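Local coordinates for protein D-alanine--D-alanine ligase (Coxiella burnetii, PDB 3TQT) that joins two D-alanine molecules into D-alanyl-D-alanine at the expense of ATP, supplying the dipeptide used in peptidoglycan biosynthesis of the bacterial cell wall, at residues Asn27-Leu32 / Met58-Ser63; Trp87-Leu90 / Arg96-Ala99; Pro126-Asn131 / Asp345-Leu350; Asp289-Val294 / Gly298-Asp303. One frame throughout, in Å; residues are numbered along the deposited sequence.

Along the chain interactions 1, 2 and 3 come in series, and interaction 4 lies nested inside the long loop that interaction 3 closes. Interactions 1 and 2 belong to the N-terminal domain, their centres about 20 Å apart: one packs two helices beside its mixed sheet, the other forms the hairpin at that sheet's border. Interaction 4 belongs to the ATP-grasp part and holds a predicted magnesium ligand. Between them, interaction 3 ties the N-terminal part to helix 340-370. It touches interaction 1 through Leu-32 and Ile-348 and interaction 4 through Leu-347 and Met-299, so side-chain packing links the neighbourhoods of interactions 1, 3 and 4.

Interaction 1. Residues Asn27-Leu32 / Met58-Ser63; sequences NIVNTL and MFLAHS
Val-29 of helix 18-31 meets Phe-59 and Leu-60 of helix 56-61, a helix-to-helix contact within the Rossmann-like N-terminal domain of the ligase. Both helices lean on the same mixed sheet: Val-29 and Phe-59 each also touch Val-41 of strand 37-44, so the apolar layer between the helices continues into the sheet. The valine can be followed outward. Its CB already lies 4.0 Å from Leu-60 CD2, and the two methyls then divide the neighbours between them. CG1, placed opposite the backbone N (chi1 163°), turns to the leucine and comes within 3.7 Å of Leu-60 CD2. CG2, lying beside the backbone N, goes to the phenylalanine instead, 4.0 Å from Phe-59 CD2, and approaches that ring obliquely. One branched side chain thus fills the angle between an aromatic and an aliphatic neighbour one residue apart on the facing helix.

Leu-60 reaches back with both of its methyls. While CD2 serves the valine, CD1 lies against Asn-30, whose side chain crosses it at about a right angle near the solvent-exposed border of the contact. Such packing is dispersive and has no directional bond across it. A polar tie between the helices is made next to it by Lys-26, whose NZ hydrogen-bonds Phe-59 O and His-62 O and also forms a cation-pi contact with the Phe-59 ring. At the outer border, the amide oxygen of Asn-30 touches a methyl group: OD1 stands 3.5 Å from Leu-60 CD1.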
# COMPACT_ATOMS: atom_id res chain seq x y z
N ASN A 27 -0.01 18.79 -18.97
CA ASN A 27 -1.37 19.27 -19.05
C ASN A 27 -1.81 19.85 -17.73
O ASN A 27 -2.42 20.91 -17.67
CB ASN A 27 -2.33 18.14 -19.44
CG ASN A 27 -3.75 18.61 -19.62
OD1 ASN A 27 -3.99 19.67 -20.21
ND2 ASN A 27 -4.70 17.86 -19.08
N ILE A 28 -1.49 19.14 -16.66
CA ILE A 28 -1.85 19.61 -15.33
C ILE A 28 -1.17 20.95 -15.06
O ILE A 28 -1.80 21.90 -14.60
CB ILE A 28 -1.44 18.57 -14.28
CG1 ILE A 28 -2.39 17.37 -14.36
CG2 ILE A 28 -1.45 19.19 -12.87
CD1 ILE A 28 -1.93 16.17 -13.58
N VAL A 29 0.12 21.03 -15.36
CA VAL A 29 0.87 22.27 -15.11
C VAL A 29 0.30 23.41 -15.95
O VAL A 29 0.18 24.54 -15.50
CB VAL A 29 2.37 22.09 -15.38
CG1 VAL A 29 3.06 23.44 -15.53
CG2 VAL A 29 2.98 21.28 -14.23
N ASN A 30 -0.08 23.09 -17.18
CA ASN A 30 -0.64 24.09 -18.08
C ASN A 30 -2.04 24.52 -17.67
O ASN A 30 -2.50 25.61 -18.01
CB ASN A 30 -0.68 23.52 -19.51
CG ASN A 30 -0.99 24.58 -20.54
OD1 ASN A 30 -0.46 25.68 -20.47
ND2 ASN A 30 -1.86 24.25 -21.49
N THR A 31 -2.71 23.66 -16.91
CA THR A 31 -4.12 23.86 -16.61
C THR A 31 -4.38 24.34 -15.18
O THR A 31 -5.43 24.93 -14.91
CB THR A 31 -4.92 22.56 -16.91
OG1 THR A 31 -4.74 22.22 -18.30
CG2 THR A 31 -6.39 22.76 -16.65
N LEU A 32 -3.44 24.10 -14.28
CA LEU A 32 -3.55 24.63 -12.91
C LEU A 32 -3.74 26.15 -12.89
O LEU A 32 -3.00 26.90 -13.53
CB LEU A 32 -2.33 24.25 -12.07
CG LEU A 32 -2.28 22.81 -11.57
CD1 LEU A 32 -0.90 22.46 -11.05
CD2 LEU A 32 -3.33 22.59 -10.50
N MET A 58 8.95 26.68 -18.17
CA MET A 58 10.06 25.98 -18.78
C MET A 58 9.71 24.51 -18.95
O MET A 58 10.10 23.87 -19.94
CB MET A 58 11.31 26.09 -17.91
CG MET A 58 11.90 27.48 -17.87
SD MET A 58 13.45 27.50 -16.96
CE MET A 58 14.51 26.82 -18.23
N PHE A 59 8.97 23.97 -17.98
CA PHE A 59 8.52 22.58 -18.05
C PHE A 59 7.57 22.39 -19.22
O PHE A 59 7.60 21.37 -19.88
CB PHE A 59 7.84 22.14 -16.74
CG PHE A 59 7.33 20.73 -16.78
CD1 PHE A 59 8.21 19.67 -16.90
CD2 PHE A 59 5.97 20.46 -16.72
CE1 PHE A 59 7.74 18.36 -16.96
CE2 PHE A 59 5.50 19.16 -16.76
CZ PHE A 59 6.39 18.11 -16.90
N LEU A 60 6.72 23.38 -19.47
CA LEU A 60 5.80 23.29 -20.61
C LEU A 60 6.54 23.42 -21.93
O LEU A 60 6.15 22.82 -22.93
CB LEU A 60 4.72 24.36 -20.52
CG LEU A 60 3.85 24.27 -19.27
CD1 LEU A 60 2.83 25.40 -19.24
CD2 LEU A 60 3.16 22.91 -19.20
N ALA A 61 7.62 24.19 -21.93
CA ALA A 61 8.33 24.52 -23.17
C ALA A 61 9.37 23.49 -23.59
O ALA A 61 9.77 23.44 -24.75
CB ALA A 61 8.98 25.90 -23.04
N HIS A 62 9.83 22.67 -22.65
CA HIS A 62 10.95 21.77 -22.90
C HIS A 62 10.72 20.40 -22.29
O HIS A 62 9.91 20.25 -21.39
CB HIS A 62 12.22 22.36 -22.31
CG HIS A 62 12.62 23.66 -22.93
ND1 HIS A 62 12.36 24.88 -22.34
CD2 HIS A 62 13.23 23.93 -24.10
CE1 HIS A 62 12.81 25.85 -23.12
NE2 HIS A 62 13.35 25.29 -24.20
N SER A 63 11.44 19.39 -22.78
CA SER A 63 11.40 18.09 -22.11
C SER A 63 12.12 18.23 -20.78
O SER A 63 13.05 19.03 -20.65
CB SER A 63 12.08 17.03 -22.97
OG SER A 63 13.48 17.21 -23.00

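Interaction 2. Residues Trp87-Leu90 / Arg96-Ala99; sequences WQSL and RYSA
Gln-88 and Arg-96 face each other across a beta hairpin, strands 87-89 and 96-97, that forms one border of the mixed sheet in the N-terminal domain. Gln-88 OE1 accepts from Arg-96 NE at 2.8 Å, with the donor well above the amide plane, and a weak second bond comes from Arg-96 NH2. Both side chains are extended, which lets them reach this meeting point from a non-hydrogen-bonded pair; the amide and guanidinium planes end 23° apart. The remaining nitrogen, NH1, forms a salt bridge with Asp-82, so the guanidinium has two partners, Gln-88 and Asp-82.

The backbone supplies the next link. At the neighbouring hydrogen-bonded pair, Tyr-97 N donates to Trp-87 O over 2.8 Å, and the same oxygen receives a CA-H...O contact from Arg-96.

Packing follows on the sheet face that carries Trp-87 and Tyr-97. Their side chains cross at about a right angle, with Trp-87 CB and Tyr-97 CB 4.1 Å apart, and both also rest on Leu-52 of strand 50-53. The indole nitrogen is fixed by a hydrogen bond to Ser-8 OG, which ties the hairpin to strand 5-12. Leu-90 of the second subunit packs on Arg-96. Along the edge of the tyrosine ring, Ser-89 CB lies in the ring plane, 4.0 Å from Tyr-97 CE2.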
# COMPACT_ATOMS: atom_id res chain seq x y z
N TRP A 87 11.36 19.61 -0.08
CA TRP A 87 12.36 19.42 -1.12
C TRP A 87 13.59 20.23 -0.78
O TRP A 87 13.49 21.41 -0.43
CB TRP A 87 11.84 19.89 -2.47
CG TRP A 87 10.44 19.51 -2.78
CD1 TRP A 87 9.47 20.32 -3.29
CD2 TRP A 87 9.84 18.21 -2.61
NE1 TRP A 87 8.30 19.60 -3.46
CE2 TRP A 87 8.50 18.31 -3.04
CE3 TRP A 87 10.31 16.99 -2.12
CZ2 TRP A 87 7.63 17.23 -3.01
CZ3 TRP A 87 9.44 15.91 -2.11
CH2 TRP A 87 8.11 16.04 -2.54
N GLN A 88 14.75 19.61 -0.91
CA GLN A 88 15.99 20.28 -0.56
C GLN A 88 16.98 20.17 -1.69
O GLN A 88 17.25 19.08 -2.16
CB GLN A 88 16.60 19.66 0.69
CG GLN A 88 17.88 20.33 1.15
CD GLN A 88 18.34 19.83 2.50
OE1 GLN A 88 17.53 19.66 3.41
NE2 GLN A 88 19.63 19.58 2.63
N SER A 89 17.51 21.30 -2.13
CA SER A 89 18.45 21.30 -3.24
C SER A 89 19.76 20.62 -2.84
O SER A 89 20.18 20.72 -1.68
CB SER A 89 18.72 22.73 -3.71
OG SER A 89 19.17 23.54 -2.63
N LEU A 90 20.40 19.95 -3.79
CA LEU A 90 21.64 19.22 -3.52
C LEU A 90 22.92 20.05 -3.69
O LEU A 90 22.99 20.93 -4.55
CB LEU A 90 21.71 17.95 -4.38
CG LEU A 90 20.78 16.84 -3.88
CD1 LEU A 90 20.88 15.62 -4.78
CD2 LEU A 90 21.15 16.48 -2.45
N ARG A 96 15.79 24.99 0.57
CA ARG A 96 14.59 24.16 0.62
C ARG A 96 13.40 24.81 -0.10
O ARG A 96 13.31 26.03 -0.18
CB ARG A 96 14.23 23.79 2.06
CG ARG A 96 15.19 22.78 2.67
CD ARG A 96 14.79 22.37 4.08
NE ARG A 96 15.77 21.48 4.69
CZ ARG A 96 15.69 21.00 5.92
NH1 ARG A 96 14.67 21.32 6.71
NH2 ARG A 96 16.64 20.18 6.38
N TYR A 97 12.52 23.98 -0.63
CA TYR A 97 11.39 24.46 -1.42
C TYR A 97 10.09 23.98 -0.81
O TYR A 97 9.97 22.83 -0.39
CB TYR A 97 11.44 23.94 -2.85
CG TYR A 97 12.67 24.32 -3.64
CD1 TYR A 97 12.61 25.28 -4.63
CD2 TYR A 97 13.88 23.68 -3.41
CE1 TYR A 97 13.73 25.62 -5.37
CE2 TYR A 97 15.00 24.02 -4.13
CZ TYR A 97 14.92 24.98 -5.11
OH TYR A 97 16.05 25.31 -5.83
N SER A 98 9.12 24.89 -0.80
CA SER A 98 7.81 24.64 -0.19
C SER A 98 6.97 23.72 -1.04
O SER A 98 7.10 23.70 -2.26
CB SER A 98 7.06 25.97 -0.07
OG SER A 98 7.70 26.81 0.85
N ALA A 99 6.09 22.98 -0.39
CA ALA A 99 5.03 22.26 -1.06
C ALA A 99 3.85 22.17 -0.10
O ALA A 99 3.98 21.66 1.00
CB ALA A 99 5.50 20.88 -1.49

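Interaction 3. Residues Pro126-Asn131 / Asp345-Leu350; sequences PYVGAN and DQLIEL
Val-128, in the loop between helices 115-122 and 132-139, sets its two methyls against one turn of the long C-terminal helix at Leu-347 and Ile-348. With CG1 opposite its backbone N (chi1 168°), that methyl is directed at the leucine side chain, 3.9 Å from Leu-347 CB. CG2 lies beside the backbone N and rests on the helix backbone, 3.7 Å from Leu-347 O. Leu-347 has CG opposite its carbonyl carbon (chi1 -71°), which carries its CD2 branch to 4.1 Å from Val-128 CG1; the two side chains cross at about a right angle. Phe-103 of strand 101-104 touches both of them. Ile-348 is a looser neighbour, with its CG1 4.4 Å from Val-128 CG2.

A water joins the two backbones beside the valine: it accepts from Gly-129 N at 3.0 Å and donates to Leu-347 O at 2.9 Å. Gly-129 has a positive phi of 91°, at backbone angles where a CB would press on the preceding carbonyl oxygen. The chemistry implies that Val-128 meets the helix by apolar packing, with one water bridging the backbones, while the direct polar tie nearby comes from Arg-354 of helix 340-370, which hydrogen-bonds Tyr-127 O.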
# COMPACT_ATOMS: atom_id res chain seq x y z
N PRO A 126 0.30 16.71 2.15
CA PRO A 126 -0.96 16.41 1.46
C PRO A 126 -0.64 15.99 0.03
O PRO A 126 0.27 16.53 -0.58
CB PRO A 126 -1.71 17.75 1.48
CG PRO A 126 -1.03 18.57 2.55
CD PRO A 126 0.40 18.13 2.54
N TYR A 127 -1.38 15.02 -0.50
CA TYR A 127 -1.18 14.64 -1.89
C TYR A 127 -2.48 14.18 -2.54
O TYR A 127 -3.38 13.64 -1.88
CB TYR A 127 -0.08 13.59 -2.03
CG TYR A 127 -0.37 12.29 -1.33
CD1 TYR A 127 -1.00 11.24 -2.00
CD2 TYR A 127 -0.01 12.10 -0.00
CE1 TYR A 127 -1.25 10.05 -1.37
CE2 TYR A 127 -0.27 10.91 0.65
CZ TYR A 127 -0.88 9.89 -0.04
OH TYR A 127 -1.14 8.71 0.61
N VAL A 128 -2.55 14.39 -3.85
CA VAL A 128 -3.74 14.06 -4.60
C VAL A 128 -3.91 12.56 -4.81
O VAL A 128 -2.94 11.83 -5.04
CB VAL A 128 -3.73 14.77 -5.95
CG1 VAL A 128 -4.83 14.21 -6.87
CG2 VAL A 128 -3.86 16.27 -5.73
N GLY A 129 -5.15 12.10 -4.70
CA GLY A 129 -5.49 10.75 -5.12
C GLY A 129 -5.39 9.68 -4.05
O GLY A 129 -5.38 9.97 -2.86
N ALA A 130 -5.32 8.43 -4.51
CA ALA A 130 -5.42 7.27 -3.65
C ALA A 130 -4.27 7.24 -2.67
O ALA A 130 -3.16 7.59 -3.04
CB ALA A 130 -5.39 6.01 -4.51
N ASN A 131 -4.55 6.83 -1.43
CA ASN A 131 -3.50 6.68 -0.43
C ASN A 131 -2.69 5.41 -0.68
O ASN A 131 -2.85 4.77 -1.71
CB ASN A 131 -4.06 6.73 1.00
CG ASN A 131 -4.89 5.50 1.37
OD1 ASN A 131 -5.09 4.59 0.56
ND2 ASN A 131 -5.36 5.47 2.61
N ASP A 345 -8.56 21.94 -9.10
CA ASP A 345 -8.79 22.61 -7.82
C ASP A 345 -9.44 21.66 -6.83
O ASP A 345 -9.08 21.61 -5.65
CB ASP A 345 -9.68 23.85 -7.97
CG ASP A 345 -9.04 24.96 -8.78
OD1 ASP A 345 -7.80 25.13 -8.70
OD2 ASP A 345 -9.78 25.67 -9.50
N GLN A 346 -10.44 20.92 -7.31
CA GLN A 346 -11.14 19.98 -6.44
C GLN A 346 -10.21 18.87 -5.95
O GLN A 346 -10.23 18.51 -4.77
CB GLN A 346 -12.38 19.43 -7.16
CG GLN A 346 -13.42 20.55 -7.32
CD GLN A 346 -14.79 20.07 -7.76
OE1 GLN A 346 -15.14 18.90 -7.59
NE2 GLN A 346 -15.58 20.98 -8.33
N LEU A 347 -9.37 18.36 -6.84
CA LEU A 347 -8.42 17.32 -6.42
C LEU A 347 -7.46 17.85 -5.35
O LEU A 347 -7.17 17.16 -4.38
CB LEU A 347 -7.65 16.78 -7.62
CG LEU A 347 -8.50 15.92 -8.56
CD1 LEU A 347 -7.80 15.76 -9.90
CD2 LEU A 347 -8.78 14.57 -7.91
N ILE A 348 -6.99 19.08 -5.52
CA ILE A 348 -6.11 19.67 -4.52
C ILE A 348 -6.85 19.90 -3.20
O ILE A 348 -6.33 19.60 -2.13
CB ILE A 348 -5.46 20.97 -5.05
CG1 ILE A 348 -4.41 20.63 -6.12
CG2 ILE A 348 -4.86 21.79 -3.92
CD1 ILE A 348 -4.01 21.81 -6.99
N GLU A 349 -8.07 20.42 -3.28
CA GLU A 349 -8.86 20.65 -2.07
C GLU A 349 -9.12 19.34 -1.31
O GLU A 349 -8.98 19.28 -0.09
CB GLU A 349 -10.17 21.37 -2.40
CG GLU A 349 -10.00 22.86 -2.70
CD GLU A 349 -11.05 23.40 -3.67
OE1 GLU A 349 -12.04 22.69 -3.94
OE2 GLU A 349 -10.87 24.53 -4.18
N LEU A 350 -9.51 18.30 -2.05
CA LEU A 350 -9.75 16.98 -1.48
C LEU A 350 -8.50 16.43 -0.81
O LEU A 350 -8.57 15.83 0.25
CB LEU A 350 -10.19 16.00 -2.57
CG LEU A 350 -11.59 16.19 -3.14
CD1 LEU A 350 -11.75 15.38 -4.42
CD2 LEU A 350 -12.64 15.79 -2.13
O HOH W 1 -7.14 14.28 -4.14

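Interaction 4. Residues Asp289-Val294 / Gly298-Asp303; sequences DAFKMV and GMARVD
Helix 277-293 packs against strand 298-306 of the antiparallel sheet in the ATP-grasp part of the ligase, and a single aromatic side chain, Phe-291, makes the direct contact. The axes of the short helical and strand segments approach to 9.6 Å, with their directions 122° apart; only a short turn of chain separates the two. Phe-291 has CG opposite its backbone N (chi1 -174°), which projects the ring toward the start of the strand. The ring meets the strand edge-on. CD1 reaches the methyl of Ala-300, 3.5 Å from its CB; CE1 lies against the peptide link, 3.6 Å from Met-299 C; and CZ at the tip comes to 3.9 Å from Gly-298 N. That glycine nitrogen is itself hydrogen-bonded to Asn-237 OD1, so the ring edge borders a polar group that already has a partner. Pro-240 and Cys-296 also pack on the phenylalanine.

The strand alternates its side chains. Ala-300 and Val-302 point to the helix, whereas Met-299 and Arg-301 point away from it. Beyond the helix contact, Arg-301 and Asp-303 form a bidentate, side-on salt bridge: NE binds OD1 at 2.8 Å and NH2 binds OD2 at 2.9 Å, both in the guanidinium plane and both on syn lone pairs. This grip would fix the rotation of the carboxylate. Asp-303 is a predicted magnesium ligand, and Glu-316 and Asn-318 on the adjacent strand 312-318 are predicted to complete the two-metal site. A helix backing strands that carry the predicted metal ligands is consistent with the ATP-grasp fold.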
# COMPACT_ATOMS: atom_id res chain seq x y z
N ASP A 289 -19.46 3.08 -5.96
CA ASP A 289 -19.38 2.01 -4.95
C ASP A 289 -18.01 1.33 -4.94
O ASP A 289 -17.48 1.01 -3.88
CB ASP A 289 -20.48 0.99 -5.18
CG ASP A 289 -21.87 1.55 -4.92
OD1 ASP A 289 -21.97 2.68 -4.40
OD2 ASP A 289 -22.86 0.87 -5.23
N ALA A 290 -17.46 1.08 -6.12
CA ALA A 290 -16.15 0.47 -6.24
C ALA A 290 -15.08 1.38 -5.63
O ALA A 290 -14.22 0.93 -4.90
CB ALA A 290 -15.83 0.22 -7.72
N PHE A 291 -15.15 2.66 -5.98
CA PHE A 291 -14.26 3.68 -5.45
C PHE A 291 -14.26 3.60 -3.93
O PHE A 291 -13.20 3.61 -3.29
CB PHE A 291 -14.78 5.04 -5.91
CG PHE A 291 -13.88 6.20 -5.56
CD1 PHE A 291 -12.92 6.65 -6.46
CD2 PHE A 291 -14.01 6.85 -4.35
CE1 PHE A 291 -12.11 7.72 -6.15
CE2 PHE A 291 -13.19 7.92 -4.04
CZ PHE A 291 -12.25 8.35 -4.93
N LYS A 292 -15.44 3.50 -3.35
CA LYS A 292 -15.55 3.48 -1.89
C LYS A 292 -15.05 2.15 -1.33
O LYS A 292 -14.38 2.12 -0.29
CB LYS A 292 -17.00 3.73 -1.46
CG LYS A 292 -17.44 5.19 -1.65
CD LYS A 292 -18.95 5.34 -1.74
CE LYS A 292 -19.61 5.41 -0.39
NZ LYS A 292 -21.08 5.63 -0.54
N MET A 293 -15.34 1.07 -2.04
CA MET A 293 -15.01 -0.27 -1.58
C MET A 293 -13.52 -0.51 -1.47
O MET A 293 -13.07 -1.29 -0.64
CB MET A 293 -15.63 -1.31 -2.51
CG MET A 293 -15.61 -2.70 -1.94
SD MET A 293 -16.89 -3.67 -2.72
CE MET A 293 -18.36 -2.82 -2.13
N VAL A 294 -12.74 0.15 -2.31
CA VAL A 294 -11.29 0.04 -2.22
C VAL A 294 -10.71 1.22 -1.44
O VAL A 294 -9.50 1.43 -1.44
CB VAL A 294 -10.64 -0.03 -3.61
CG1 VAL A 294 -11.13 -1.29 -4.35
CG2 VAL A 294 -10.94 1.22 -4.40
N GLY A 298 -9.74 11.04 -3.62
CA GLY A 298 -9.44 12.00 -4.67
C GLY A 298 -10.04 11.62 -6.01
O GLY A 298 -11.05 12.18 -6.43
N MET A 299 -9.42 10.65 -6.67
CA MET A 299 -9.84 10.29 -8.02
C MET A 299 -9.57 8.83 -8.38
O MET A 299 -8.63 8.22 -7.87
CB MET A 299 -9.12 11.17 -9.03
CG MET A 299 -7.60 11.14 -8.86
SD MET A 299 -6.72 11.89 -10.24
CE MET A 299 -7.62 11.17 -11.59
N ALA A 300 -10.39 8.31 -9.28
CA ALA A 300 -10.11 7.03 -9.90
C ALA A 300 -10.82 7.00 -11.24
O ALA A 300 -11.91 7.55 -11.38
CB ALA A 300 -10.61 5.89 -9.04
N ARG A 301 -10.21 6.35 -12.21
CA ARG A 301 -10.97 5.97 -13.38
C ARG A 301 -11.32 4.50 -13.25
O ARG A 301 -10.44 3.65 -13.15
CB ARG A 301 -10.17 6.20 -14.66
CG ARG A 301 -11.06 6.25 -15.88
CD ARG A 301 -10.23 6.29 -17.14
NE ARG A 301 -9.56 5.01 -17.34
CZ ARG A 301 -8.27 4.88 -17.65
NH1 ARG A 301 -7.51 5.95 -17.79
NH2 ARG A 301 -7.76 3.66 -17.83
N VAL A 302 -12.62 4.21 -13.23
CA VAL A 302 -13.09 2.83 -13.16
C VAL A 302 -13.41 2.35 -14.56
O VAL A 302 -14.20 2.98 -15.28
CB VAL A 302 -14.36 2.69 -12.32
CG1 VAL A 302 -14.72 1.22 -12.14
CG2 VAL A 302 -14.18 3.38 -10.97
N ASP A 303 -12.76 1.25 -14.95
CA ASP A 303 -12.90 0.69 -16.29
C ASP A 303 -13.78 -0.54 -16.21
O ASP A 303 -13.56 -1.42 -15.38
CB ASP A 303 -11.54 0.33 -16.88
CG ASP A 303 -10.63 1.55 -17.04
OD1 ASP A 303 -11.11 2.70 -16.89
OD2 ASP A 303 -9.44 1.35 -17.33